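Local coordinates for Sel1 repeat family protein (Pseudomonas aeruginosa, PDB 6LCH), which probably acts as an immunity protein that protects the bacterium against the type VI secretion effector PldB, using a helical Sel1-repeat scaffold, at residues 192-197 with 247-252. Sequence-based numbering, arbitrary orientation.
Sequences VSVSQG and PNLIED
One methyl of L249 and one of I250, both CD1, carry the packing of the short helix 249-252 against the C-terminal turn of helix 183-195. L249 supplies the buried half. With its CG anti to the backbone N (chi1 -155°), it sends CD1 obliquely across V194, 3.7 Å from V194 CG1, a branch that is itself anti to its own backbone N. V194 CB lies almost as near to the same methyl. Both side chains also rest on I234 of helix 225-240, while V194 reaches A201 and L205 of helix 199-208 and L249 touches Y231, so this methyl-to-methyl contact belongs to an apolar core shared by several helices.

I250 forms the outer half, toward solvent. Its CD1 lies against the S195 side chain, 3.4 Å from S195 OG, with S195 CB slightly farther. The same methyl is 4.3 Å from V192 CA. Q191, one residue before V192, also touches both L249 and I250.

The S195 hydroxyl donates a hydrogen bond within its own helix. S195 OG sits between backbone N and carbonyl carbon (chi1 65°), which directs it back to V192 O at 2.7 Å, in the carbonyl plane and on a lone pair. The same carbonyl receives a weak bond from Q196 N. Just beyond, G197, with positive phi, is the C' residue of a Schellman motif ending the helix; G197 N binds V194 O at 2.9 Å.

Segment 192-197 lies in a Sel1 repeat (166-198), its helix packed on helix 166-178, where S193 OG bonds A166 O. A backbone hydrogen bond between S195 and F246 tethers the chain just before P247. I250 CD1, a methyl, meets S195 OG by van der Waals contact alone, so segment 247-252 is held here by apolar packing beside that backbone link.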
loop_
_atom_site.group_PDB
_atom_site.type_symbol
_atom_site.label_atom_id
_atom_site.label_comp_id
_atom_site.label_asym_id
_atom_site.label_seq_id
_atom_site.Cartn_x
_atom_site.Cartn_y
_atom_site.Cartn_z
ATOM N N VAL A 192 2.052 -12.784 4.784
ATOM C CA VAL A 192 2.373 -11.596 5.575
ATOM C C VAL A 192 1.644 -10.380 5.022
ATOM O O VAL A 192 1.133 -9.543 5.779
ATOM C CB VAL A 192 3.897 -11.374 5.610
ATOM C CG1 VAL A 192 4.225 -9.963 6.082
ATOM C CG2 VAL A 192 4.564 -12.405 6.495
ATOM N N SER A 193 1.569 -10.276 3.694
ATOM C CA SER A 193 0.817 -9.198 3.063
ATOM C C SER A 193 -0.640 -9.207 3.508
ATOM O O SER A 193 -1.212 -8.151 3.802
ATOM C CB SER A 193 0.919 -9.323 1.543
ATOM O OG SER A 193 0.269 -8.246 0.892
ATOM N N VAL A 194 -1.251 -10.392 3.578
ATOM C CA VAL A 194 -2.637 -10.495 4.029
ATOM C C VAL A 194 -2.774 -9.975 5.453
ATOM O O VAL A 194 -3.652 -9.157 5.751
ATOM C CB VAL A 194 -3.134 -11.946 3.914
ATOM C CG1 VAL A 194 -4.563 -12.052 4.420
ATOM C CG2 VAL A 194 -3.029 -12.428 2.482
ATOM N N SER A 195 -1.906 -10.438 6.355
ATOM C CA SER A 195 -1.962 -10.008 7.749
ATOM C C SER A 195 -1.761 -8.508 7.916
ATOM O O SER A 195 -2.051 -7.980 8.997
ATOM C CB SER A 195 -0.920 -10.761 8.579
ATOM O OG SER A 195 0.402 -10.440 8.177
ATOM N N GLN A 196 -1.285 -7.811 6.884
ATOM C CA GLN A 196 -1.109 -6.366 6.912
ATOM C C GLN A 196 -2.218 -5.623 6.178
ATOM O O GLN A 196 -2.083 -4.420 5.932
ATOM C CB GLN A 196 0.245 -5.986 6.311
ATOM C CG GLN A 196 1.447 -6.528 7.055
ATOM C CD GLN A 196 2.689 -6.513 6.195
ATOM O OE1 GLN A 196 2.600 -6.424 4.971
ATOM N NE2 GLN A 196 3.853 -6.601 6.826
ATOM N N GLY A 197 -3.311 -6.301 5.838
ATOM C CA GLY A 197 -4.373 -5.676 5.080
ATOM C C GLY A 197 -4.266 -5.846 3.585
ATOM O O GLY A 197 -4.927 -5.111 2.841
ATOM N N PRO A 247 -3.737 -9.917 12.728
ATOM C CA PRO A 247 -2.464 -10.186 13.416
ATOM C C PRO A 247 -2.282 -11.629 13.860
ATOM O O PRO A 247 -1.179 -11.981 14.298
ATOM C CB PRO A 247 -2.510 -9.241 14.629
ATOM C CG PRO A 247 -3.686 -8.321 14.389
ATOM C CD PRO A 247 -4.641 -9.098 13.550
ATOM N N ASN A 248 -3.311 -12.470 13.771
ATOM C CA ASN A 248 -3.199 -13.872 14.148
ATOM C C ASN A 248 -3.174 -14.805 12.946
ATOM O O ASN A 248 -3.078 -16.022 13.130
ATOM C CB ASN A 248 -4.350 -14.260 15.084
ATOM C CG ASN A 248 -4.286 -13.531 16.417
ATOM O OD1 ASN A 248 -3.567 -13.943 17.329
ATOM N ND2 ASN A 248 -5.042 -12.444 16.535
ATOM N N LEU A 249 -3.234 -14.263 11.727
ATOM C CA LEU A 249 -3.364 -15.084 10.523
ATOM C C LEU A 249 -2.212 -16.073 10.388
ATOM O O LEU A 249 -2.425 -17.255 10.089
ATOM C CB LEU A 249 -3.440 -14.174 9.294
ATOM C CG LEU A 249 -4.118 -14.623 7.993
ATOM C CD1 LEU A 249 -3.167 -14.409 6.836
ATOM C CD2 LEU A 249 -4.608 -16.067 8.032
ATOM N N ILE A 250 -0.981 -15.604 10.596
ATOM C CA ILE A 250 0.183 -16.470 10.426
ATOM C C ILE A 250 0.110 -17.651 11.385
ATOM O O ILE A 250 0.336 -18.806 10.999
ATOM C CB ILE A 250 1.484 -15.670 10.617
ATOM C CG1 ILE A 250 1.870 -14.943 9.327
ATOM C CG2 ILE A 250 2.615 -16.585 11.050
ATOM C CD1 ILE A 250 1.096 -13.675 9.083
ATOM N N GLU A 251 -0.219 -17.381 12.649
ATOM C CA GLU A 251 -0.258 -18.440 13.652
ATOM C C GLU A 251 -1.491 -19.325 13.498
ATOM O O GLU A 251 -1.415 -20.540 13.708
ATOM C CB GLU A 251 -0.213 -17.828 15.053
ATOM C CG GLU A 251 -0.355 -18.837 16.179
ATOM C CD GLU A 251 -1.081 -18.268 17.383
ATOM O OE1 GLU A 251 -1.443 -17.071 17.351
ATOM O OE2 GLU A 251 -1.289 -19.017 18.360
ATOM N N ASP A 252 -2.633 -18.737 13.129
ATOM C CA ASP A 252 -3.866 -19.513 13.055
ATOM C C ASP A 252 -3.848 -20.516 11.907
ATOM O O ASP A 252 -4.469 -21.581 12.009
ATOM C CB ASP A 252 -5.069 -18.581 12.914
ATOM C CG ASP A 252 -5.446 -17.908 14.223
ATOM O OD1 ASP A 252 -6.337 -17.035 14.197
ATOM O OD2 ASP A 252 -4.858 -18.246 15.273
#